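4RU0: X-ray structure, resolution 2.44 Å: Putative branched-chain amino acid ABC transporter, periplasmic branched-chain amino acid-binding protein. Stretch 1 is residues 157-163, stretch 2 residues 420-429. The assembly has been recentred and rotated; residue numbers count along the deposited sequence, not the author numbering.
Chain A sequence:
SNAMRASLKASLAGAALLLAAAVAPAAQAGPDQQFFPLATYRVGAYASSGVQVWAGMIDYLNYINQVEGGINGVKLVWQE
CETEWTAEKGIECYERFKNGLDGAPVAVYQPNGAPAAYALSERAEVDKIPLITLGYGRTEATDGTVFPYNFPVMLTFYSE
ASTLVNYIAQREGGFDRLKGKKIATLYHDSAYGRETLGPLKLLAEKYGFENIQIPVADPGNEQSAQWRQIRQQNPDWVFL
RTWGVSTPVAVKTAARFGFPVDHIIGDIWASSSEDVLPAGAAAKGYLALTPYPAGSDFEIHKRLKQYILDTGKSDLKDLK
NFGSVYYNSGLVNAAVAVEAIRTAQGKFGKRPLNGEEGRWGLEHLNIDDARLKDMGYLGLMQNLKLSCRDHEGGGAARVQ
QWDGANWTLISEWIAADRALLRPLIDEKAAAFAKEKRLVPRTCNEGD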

ATOM      1  N   PHE A 157      -3.212   2.164   7.538  1.00 19.66           N
ATOM      2  CA  PHE A 157      -2.676   3.335   8.221  1.00 18.07           C
ATOM      3  C   PHE A 157      -2.634   3.161   9.738  1.00 22.35           C
ATOM      4  O   PHE A 157      -1.793   3.763  10.411  1.00 16.11           O
ATOM      5  CB  PHE A 157      -3.490   4.571   7.848  1.00 14.73           C
ATOM      6  CG  PHE A 157      -3.402   4.929   6.393  1.00 15.16           C
ATOM      7  CD1 PHE A 157      -2.168   5.023   5.762  1.00 15.77           C
ATOM      8  CD2 PHE A 157      -4.554   5.145   5.644  1.00 28.68           C
ATOM      9  CE1 PHE A 157      -2.082   5.347   4.411  1.00 26.28           C
ATOM     10  CE2 PHE A 157      -4.477   5.464   4.293  1.00 24.21           C
ATOM     11  CZ  PHE A 157      -3.237   5.567   3.677  1.00 20.67           C
ATOM     12  N   TYR A 158      -3.519   2.331  10.284  1.00 17.13           N
ATOM     13  CA  TYR A 158      -3.466   2.046  11.717  1.00 25.32           C
ATOM     14  C   TYR A 158      -2.184   1.293  12.050  1.00 24.98           C
ATOM     15  O   TYR A 158      -1.451   1.676  12.959  1.00 24.96           O
ATOM     16  CB  TYR A 158      -4.687   1.245  12.179  1.00 16.97           C
ATOM     17  CG  TYR A 158      -5.902   2.092  12.479  1.00 23.41           C
ATOM     18  CD1 TYR A 158      -6.106   3.305  11.834  1.00 22.88           C
ATOM     19  CD2 TYR A 158      -6.849   1.681  13.410  1.00 29.63           C
ATOM     20  CE1 TYR A 158      -7.222   4.080  12.103  1.00 27.36           C
ATOM     21  CE2 TYR A 158      -7.968   2.451  13.688  1.00 29.53           C
ATOM     22  CZ  TYR A 158      -8.147   3.652  13.032  1.00 38.94           C
ATOM     23  OH  TYR A 158      -9.254   4.433  13.294  1.00 45.93           O
ATOM     24  N   SER A 159      -1.912   0.222  11.307  1.00 25.88           N
ATOM     25  CA  SER A 159      -0.676  -0.531  11.496  1.00 25.30           C
ATOM     26  C   SER A 159       0.553   0.326  11.217  1.00 18.99           C
ATOM     27  O   SER A 159       1.573   0.181  11.878  1.00 23.36           O
ATOM     28  CB  SER A 159      -0.652  -1.766  10.595  1.00 20.82           C
ATOM     29  OG  SER A 159      -1.683  -2.668  10.936  1.00 26.68           O
ATOM     30  N   GLU A 160       0.448   1.209  10.227  1.00 29.17           N
ATOM     31  CA  GLU A 160       1.566   2.067   9.858  1.00 27.42           C
ATOM     32  C   GLU A 160       1.976   2.933  11.041  1.00 21.02           C
ATOM     33  O   GLU A 160       3.165   3.104  11.309  1.00 22.27           O
ATOM     34  CB  GLU A 160       1.224   2.952   8.663  1.00 17.09           C
ATOM     35  CG  GLU A 160       2.440   3.673   8.096  1.00 17.45           C
ATOM     36  CD  GLU A 160       2.069   4.766   7.111  1.00 33.64           C
ATOM     37  OE1 GLU A 160       0.946   5.311   7.211  1.00 27.11           O
ATOM     38  OE2 GLU A 160       2.905   5.084   6.240  1.00 37.73           O
ATOM     39  N   ALA A 161       0.984   3.461  11.751  1.00 24.01           N
ATOM     40  CA  ALA A 161       1.236   4.246  12.950  1.00 18.00           C
ATOM     41  C   ALA A 161       2.049   3.431  13.941  1.00 20.95           C
ATOM     42  O   ALA A 161       3.056   3.908  14.465  1.00 26.09           O
ATOM     43  CB  ALA A 161      -0.072   4.703  13.578  1.00 17.00           C
ATOM     44  N   SER A 162       1.622   2.194  14.178  1.00 19.81           N
ATOM     45  CA  SER A 162       2.328   1.322  15.111  1.00 24.03           C
ATOM     46  C   SER A 162       3.777   1.072  14.687  1.00 20.68           C
ATOM     47  O   SER A 162       4.681   1.190  15.505  1.00 21.41           O
ATOM     48  CB  SER A 162       1.596  -0.007  15.262  1.00 21.24           C
ATOM     49  OG  SER A 162       2.194  -0.797  16.278  1.00 28.57           O
ATOM     50  N   THR A 163       3.994   0.731  13.417  1.00 20.87           N
ATOM     51  CA  THR A 163       5.354   0.506  12.916  1.00 29.33           C
ATOM     52  C   THR A 163       6.199   1.776  13.011  1.00 21.10           C
ATOM     53  O   THR A 163       7.390   1.713  13.319  1.00 22.21           O
ATOM     54  CB  THR A 163       5.370   0.017  11.453  1.00 35.62           C
ATOM     55  OG1 THR A 163       4.926   1.065  10.585  1.00 45.29           O
ATOM     56  CG2 THR A 163       4.477  -1.181  11.278  1.00 23.64           C
ATOM     57  N   LEU A 420      -2.453  -4.766  19.809  1.00 33.32           N
ATOM     58  CA  LEU A 420      -2.707  -3.574  20.600  1.00 32.59           C
ATOM     59  C   LEU A 420      -3.766  -2.670  19.964  1.00 39.95           C
ATOM     60  O   LEU A 420      -4.590  -2.078  20.662  1.00 38.58           O
ATOM     61  CB  LEU A 420      -1.403  -2.801  20.796  1.00 34.49           C
ATOM     62  CG  LEU A 420      -1.466  -1.482  21.558  1.00 31.22           C
ATOM     63  CD1 LEU A 420      -2.065  -1.701  22.935  1.00 33.22           C
ATOM     64  CD2 LEU A 420      -0.072  -0.886  21.661  1.00 30.75           C
ATOM     65  N   LEU A 421      -3.744  -2.575  18.637  1.00 33.79           N
ATOM     66  CA  LEU A 421      -4.659  -1.697  17.903  1.00 37.34           C
ATOM     67  C   LEU A 421      -6.020  -2.323  17.611  1.00 31.74           C
ATOM     68  O   LEU A 421      -6.976  -1.614  17.294  1.00 40.18           O
ATOM     69  CB  LEU A 421      -4.033  -1.275  16.577  1.00 27.20           C
ATOM     70  CG  LEU A 421      -2.710  -0.531  16.619  1.00 30.70           C
ATOM     71  CD1 LEU A 421      -2.138  -0.450  15.212  1.00 27.43           C
ATOM     72  CD2 LEU A 421      -2.910   0.854  17.206  1.00 25.83           C
ATOM     73  N   ARG A 422      -6.099  -3.647  17.708  1.00 46.40           N
ATOM     74  CA  ARG A 422      -7.297  -4.390  17.314  1.00 41.94           C
ATOM     75  C   ARG A 422      -8.620  -3.890  17.932  1.00 40.46           C
ATOM     76  O   ARG A 422      -9.647  -3.910  17.256  1.00 43.82           O
ATOM     77  CB  ARG A 422      -7.112  -5.876  17.633  1.00 32.73           C
ATOM     78  CG  ARG A 422      -8.233  -6.768  17.111  1.00 33.42           C
ATOM     79  CD  ARG A 422      -8.215  -6.877  15.588  1.00 32.41           C
ATOM     80  NE  ARG A 422      -9.506  -7.317  15.069  1.00 32.61           N
ATOM     81  CZ  ARG A 422      -9.715  -7.796  13.846  1.00 33.46           C
ATOM     82  NH1 ARG A 422      -8.710  -7.919  12.985  1.00 32.08           N
ATOM     83  NH2 ARG A 422     -10.940  -8.165  13.484  1.00 33.47           N
ATOM     84  N   PRO A 423      -8.613  -3.452  19.207  1.00 42.99           N
ATOM     85  CA  PRO A 423      -9.893  -2.936  19.714  1.00 34.70           C
ATOM     86  C   PRO A 423     -10.420  -1.715  18.953  1.00 37.60           C
ATOM     87  O   PRO A 423     -11.633  -1.563  18.825  1.00 40.11           O
ATOM     88  CB  PRO A 423      -9.566  -2.573  21.165  1.00 39.23           C
ATOM     89  CG  PRO A 423      -8.486  -3.525  21.538  1.00 34.06           C
ATOM     90  CD  PRO A 423      -7.640  -3.647  20.300  1.00 34.49           C
ATOM     91  N   LEU A 424      -9.527  -0.866  18.457  1.00 28.94           N
ATOM     92  CA  LEU A 424      -9.940   0.276  17.647  1.00 30.26           C
ATOM     93  C   LEU A 424     -10.583  -0.188  16.354  1.00 27.06           C
ATOM     94  O   LEU A 424     -11.578   0.373  15.897  1.00 30.77           O
ATOM     95  CB  LEU A 424      -8.751   1.184  17.330  1.00 28.26           C
ATOM     96  CG  LEU A 424      -8.162   1.944  18.512  1.00 30.33           C
ATOM     97  CD1 LEU A 424      -7.055   2.871  18.033  1.00 36.77           C
ATOM     98  CD2 LEU A 424      -9.256   2.721  19.214  1.00 28.79           C
ATOM     99  N   ILE A 425      -9.994  -1.216  15.758  1.00 27.21           N
ATOM    100  CA  ILE A 425     -10.525  -1.779  14.530  1.00 26.94           C
ATOM    101  C   ILE A 425     -11.880  -2.440  14.775  1.00 27.90           C
ATOM    102  O   ILE A 425     -12.845  -2.157  14.060  1.00 27.46           O
ATOM    103  CB  ILE A 425      -9.545  -2.786  13.918  1.00 30.76           C
ATOM    104  CG1 ILE A 425      -8.365  -2.035  13.295  1.00 28.55           C
ATOM    105  CG2 ILE A 425     -10.254  -3.685  12.900  1.00 32.61           C
ATOM    106  CD1 ILE A 425      -7.462  -2.900  12.465  1.00 32.89           C
ATOM    107  N   ASP A 426     -11.955  -3.307  15.785  1.00 29.35           N
ATOM    108  CA  ASP A 426     -13.214  -3.966  16.127  1.00 36.44           C
ATOM    109  C   ASP A 426     -14.327  -2.944  16.348  1.00 35.01           C
ATOM    110  O   ASP A 426     -15.439  -3.106  15.845  1.00 43.78           O
ATOM    111  CB  ASP A 426     -13.059  -4.840  17.373  1.00 32.36           C
ATOM    112  CG  ASP A 426     -12.271  -6.114  17.104  1.00 48.45           C
ATOM    113  OD1 ASP A 426     -12.203  -6.546  15.935  1.00 49.49           O
ATOM    114  OD2 ASP A 426     -11.725  -6.690  18.070  1.00 49.29           O
ATOM    115  N   GLU A 427     -14.011  -1.885  17.088  1.00 35.31           N
ATOM    116  CA  GLU A 427     -14.975  -0.824  17.361  1.00 29.91           C
ATOM    117  C   GLU A 427     -15.468  -0.149  16.085  1.00 31.41           C
ATOM    118  O   GLU A 427     -16.671   0.011  15.876  1.00 28.97           O
ATOM    119  CB  GLU A 427     -14.362   0.230  18.283  1.00 35.19           C
ATOM    120  CG  GLU A 427     -15.267   1.437  18.492  1.00 51.20           C
ATOM    121  CD  GLU A 427     -14.497   2.744  18.551  1.00 63.32           C
ATOM    122  OE1 GLU A 427     -13.626   2.890  19.438  1.00 66.63           O
ATOM    123  OE2 GLU A 427     -14.769   3.627  17.708  1.00 72.78           O
ATOM    124  N   LYS A 428     -14.526   0.247  15.239  1.00 27.35           N
ATOM    125  CA  LYS A 428     -14.839   0.975  14.019  1.00 31.14           C
ATOM    126  C   LYS A 428     -15.680   0.123  13.060  1.00 29.83           C
ATOM    127  O   LYS A 428     -16.652   0.604  12.482  1.00 33.51           O
ATOM    128  CB  LYS A 428     -13.542   1.435  13.349  1.00 28.57           C
ATOM    129  CG  LYS A 428     -13.720   2.491  12.270  1.00 42.16           C
ATOM    130  CD  LYS A 428     -12.384   3.175  11.972  1.00 47.73           C
ATOM    131  CE  LYS A 428     -12.534   4.306  10.963  1.00 49.85           C
ATOM    132  NZ  LYS A 428     -11.273   5.101  10.870  1.00 52.43           N
ATOM    133  N   ALA A 429     -15.310  -1.145  12.908  1.00 26.86           N
ATOM    134  CA  ALA A 429     -16.034  -2.058  12.032  1.00 27.15           C
ATOM    135  C   ALA A 429     -17.435  -2.361  12.553  1.00 32.25           C
ATOM    136  O   ALA A 429     -18.349  -2.630  11.771  1.00 31.43           O
ATOM    137  CB  ALA A 429     -15.257  -3.351  11.855  1.00 27.69           C
TER

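Two helical segments, 157-163 and 420-429, run nearly antiparallel, their directions 160° apart and their axes 10.5 Å apart at closest approach. The contact is small, burying 303 Å² over both sides, and Y158 dominates it: its covered area of 119 Å² exceeds that of any other residue in either segment.

The CA-to-CB bond of Y158 points toward the second helix, and its m rotamer (chi1 -84°) carries the ring along that helix in the direction of its C-terminus. The side chain thereby settles as a knob among L421, L424, I425 and K428. At its base, CB of Y158 lies 4.3 Å from CD1 of L421; farther out, CE2 of Y158 is 3.9 Å from CB of L424 and CD2 of Y158 is 4.0 Å from CG1 of I425. CB of L424 and CG1 of I425 approach the ring obliquely. A tyrosine suits this groove because its ring offers an apolar surface to L424 and I425, while its CB meets L421 and its hydroxyl reaches the polar end of the site. There NZ of K428 donates a hydrogen bond to OH of Y158 (3.2 Å), the sole hydrogen bond between the segments. K428 makes this reach with an extended chain, all four chi angles being t, and its ammonium group is also hydrogen-bonded elsewhere in the structure.

L421, with 71 Å² covered, is the second largest contributor. Its CA is 7.3 Å from CA of Y158, and its m,t conformation sends CD1 to the backbone of the first helix, 3.2 Å from O of Y158 and 4.0 Å from N of S159. The same methyl, CD1 of L421, lies 3.8 Å from CB of S162, one turn beyond Y158. CB of S162 makes the closest approach of that residue, and OG, in the t rotamer, is hydrogen-bonded elsewhere in the structure.

L424 and I425 both adopt m,t conformations. L424 points toward the first helix, with CB closest to the ring, whereas the CA-to-CB bond of I425 points sideways and the end of its side chain comes nearer.

Outside the contact, two side chains bond within their own helices. R422, pointing away, forms a salt bridge one turn along its own helix, with NE of R422 2.9 Å from OD1 of D426. E160 also points away; its carbonyl O accepts a hydrogen bond from OG1 of T163 (2.8 Å), whose p rotamer folds the hydroxyl back along the helix, and OE2 of E160 is bonded elsewhere in the structure.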